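Local coordinates for hydrogen peroxide-inducible genes activator (Corynebacterium glutamicum, PDB 6G1B), which probably senses hydrogen peroxide and activates transcription of peroxide-inducible genes, as a LysR-family regulator with a helix-turn-helix domain, at residues A144-G149 against V286-S291. The protein carries 1 engineered substitution. Numbering follows the deposited sequence.
Sequences ALLRDG and VYRSSS. With 1PS (3-pyridinium-1-ylpropane-1-sulfonate), chain E; PEO (hydrogen peroxide), chain H.
R288 reaches from the end of strand 278-288 to the C-terminal turn of helix 139-147. Its NH1 donates to L146 O at 2.7 Å, with an N-H...O angle of 154°. The oxygen lies near the guanidinium plane and offers an in-plane lone pair. The chain of R288 bends at chi3 (-69°), which brings the NH1 edge of the guanidinium to the helix end. L146 O also accepts from G149 N at 3.2 Å. G149 has positive phi and closes the helix in a Schellman motif. Its CA sits over one face of the guanidinium, 3.6 Å from NH1. NH1 has a second acceptor in I151 O.

The tight part lies around L146. Its CG is anti to the backbone N (chi1 -173°), directing the branch toward the strand. CD2 touches V286 O at 3.3 Å and V286 CG2 at 3.6 Å. CD1 lies 3.7 Å from R288 NH1.

The looser side is R147. It is exposed, its CB points away from the strand, and residues 286-291 bury 12 Å² of it. At the outer, polar end of R288, NH2 donates to water 1 at 2.8 Å; the water reaches G149 O weakly. An acidic side chain of another chain in the assembly forms a salt bridge with NH2.

The contact joins a helix end to a strand end inside the mixed sheet of the LysR substrate-binding domain. One arginine donates to a helix-end carbonyl and pairs with a second chain. Its charge is probably steadied by carbonyls and acid, tying the helix terminus to the interface with that chain.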
loop_
_atom_site.group_PDB
_atom_site.type_symbol
_atom_site.label_atom_id
_atom_site.label_comp_id
_atom_site.label_asym_id
_atom_site.label_seq_id
_atom_site.Cartn_x
_atom_site.Cartn_y
_atom_site.Cartn_z
ATOM N N ALA A 144 -21.002 14.570 -12.672
ATOM C CA ALA A 144 -20.478 13.312 -13.217
ATOM C C ALA A 144 -20.743 12.139 -12.260
ATOM O O ALA A 144 -21.188 11.083 -12.716
ATOM C CB ALA A 144 -19.004 13.399 -13.562
ATOM N N LEU A 145 -20.513 12.333 -10.960
ATOM C CA LEU A 145 -20.784 11.295 -9.955
ATOM C C LEU A 145 -22.285 10.956 -9.840
ATOM O O LEU A 145 -22.663 9.772 -9.696
ATOM C CB LEU A 145 -20.267 11.697 -8.572
ATOM C CG LEU A 145 -18.766 11.869 -8.330
ATOM C CD1 LEU A 145 -18.545 12.541 -6.983
ATOM C CD2 LEU A 145 -18.058 10.519 -8.374
ATOM N N LEU A 146 -23.127 11.992 -9.897
ATOM C CA LEU A 146 -24.567 11.822 -9.870
ATOM C C LEU A 146 -25.040 10.978 -11.051
ATOM O O LEU A 146 -25.796 10.013 -10.887
ATOM C CB LEU A 146 -25.280 13.198 -9.854
ATOM C CG LEU A 146 -26.796 13.180 -9.666
ATOM C CD1 LEU A 146 -27.153 12.574 -8.332
ATOM C CD2 LEU A 146 -27.384 14.597 -9.761
ATOM N N ARG A 147 -24.604 11.369 -12.230
ATOM C CA ARG A 147 -24.943 10.676 -13.477
ATOM C C ARG A 147 -24.570 9.182 -13.412
ATOM O O ARG A 147 -25.324 8.316 -13.866
ATOM C CB ARG A 147 -24.179 11.338 -14.617
ATOM C CG ARG A 147 -24.892 11.455 -15.958
ATOM C CD ARG A 147 -24.539 12.811 -16.643
ATOM N NE ARG A 147 -23.090 12.984 -16.828
ATOM C CZ ARG A 147 -22.376 14.106 -16.581
ATOM N NH1 ARG A 147 -22.927 15.205 -16.054
ATOM N NH2 ARG A 147 -21.062 14.095 -16.813
ATOM N N ASP A 148 -23.413 8.889 -12.832
ATOM C CA ASP A 148 -22.897 7.523 -12.789
ATOM C C ASP A 148 -23.350 6.707 -11.573
ATOM O O ASP A 148 -22.959 5.571 -11.434
ATOM C CB ASP A 148 -21.372 7.568 -12.887
ATOM C CG ASP A 148 -20.897 8.100 -14.249
ATOM O OD1 ASP A 148 -21.332 7.523 -15.294
ATOM O OD2 ASP A 148 -20.103 9.088 -14.280
ATOM N N GLY A 149 -24.193 7.289 -10.722
ATOM C CA GLY A 149 -24.701 6.630 -9.535
ATOM C C GLY A 149 -23.789 6.573 -8.332
ATOM O O GLY A 149 -24.155 5.967 -7.316
ATOM N N VAL A 286 -30.131 18.383 -6.476
ATOM C CA VAL A 286 -30.380 17.817 -7.792
ATOM C C VAL A 286 -30.208 16.295 -7.797
ATOM O O VAL A 286 -29.252 15.764 -7.238
ATOM C CB VAL A 286 -29.733 18.605 -8.983
ATOM C CG1 VAL A 286 -28.911 19.775 -8.522
ATOM C CG2 VAL A 286 -29.022 17.744 -9.988
ATOM N N TYR A 287 -31.145 15.590 -8.419
ATOM C CA TYR A 287 -31.098 14.118 -8.428
ATOM C C TYR A 287 -31.543 13.560 -9.773
ATOM O O TYR A 287 -32.088 14.295 -10.581
ATOM C CB TYR A 287 -31.897 13.564 -7.255
ATOM C CG TYR A 287 -33.391 13.765 -7.348
ATOM C CD1 TYR A 287 -34.005 14.911 -6.833
ATOM C CD2 TYR A 287 -34.202 12.789 -7.926
ATOM C CE1 TYR A 287 -35.381 15.076 -6.898
ATOM C CE2 TYR A 287 -35.579 12.929 -7.995
ATOM C CZ TYR A 287 -36.168 14.077 -7.502
ATOM O OH TYR A 287 -37.532 14.188 -7.607
ATOM N N ARG A 288 -31.275 12.283 -10.019
ATOM C CA ARG A 288 -31.627 11.637 -11.301
ATOM C C ARG A 288 -33.127 11.398 -11.374
ATOM O O ARG A 288 -33.706 10.795 -10.456
ATOM C CB ARG A 288 -30.888 10.302 -11.452
ATOM C CG ARG A 288 -29.366 10.312 -11.389
ATOM C CD ARG A 288 -28.812 8.874 -11.539
ATOM N NE ARG A 288 -29.136 8.076 -10.359
ATOM C CZ ARG A 288 -28.510 8.124 -9.187
ATOM N NH1 ARG A 288 -27.429 8.894 -8.983
ATOM N NH2 ARG A 288 -28.976 7.385 -8.197
ATOM N N SER A 289 -33.770 11.826 -12.465
ATOM C CA SER A 289 -35.193 11.446 -12.778
ATOM C C SER A 289 -35.546 9.970 -12.633
ATOM O O SER A 289 -36.678 9.633 -12.303
ATOM C CB SER A 289 -35.532 11.773 -14.226
ATOM O OG SER A 289 -35.632 13.138 -14.315
ATOM N N SER A 290 -34.570 9.112 -12.898
ATOM C CA SER A 290 -34.759 7.677 -12.778
ATOM C C SER A 290 -34.891 7.158 -11.335
ATOM O O SER A 290 -35.278 6.005 -11.161
ATOM C CB SER A 290 -33.602 6.976 -13.495
ATOM O OG SER A 290 -32.360 7.585 -13.150
ATOM N N SER A 291 -34.560 7.975 -10.330
ATOM C CA SER A 291 -34.692 7.580 -8.915
ATOM C C SER A 291 -36.137 7.479 -8.451
ATOM O O SER A 291 -36.969 8.327 -8.778
ATOM C CB SER A 291 -33.972 8.578 -8.001
ATOM O OG SER A 291 -33.821 8.056 -6.686
HETATM N N1 1PS E . -39.584 7.899 -10.590
HETATM C C1 1PS E . -38.734 7.209 -11.397
HETATM C C2 1PS E . -38.704 5.824 -11.358
HETATM C C3 1PS E . -40.394 7.213 -9.738
HETATM C C4 1PS E . -40.362 5.826 -9.701
HETATM C C5 1PS E . -39.517 5.147 -10.511
HETATM C C6 1PS E . -39.608 9.357 -10.597
HETATM C C7 1PS E . -40.060 9.951 -11.929
HETATM C C8 1PS E . -39.555 11.390 -12.029
HETATM S S1 1PS E . -40.609 12.324 -13.166
HETATM O O1 1PS E . -40.032 13.696 -13.412
HETATM O O2 1PS E . -42.013 12.434 -12.627
HETATM O O3 1PS E . -40.826 11.560 -14.448
HETATM O O1 PEO H . -38.701 17.863 -7.906
HETATM O O2 PEO H . -38.938 16.699 -7.020
HETATM O O HOH W 1 -27.218 6.528 -6.221
#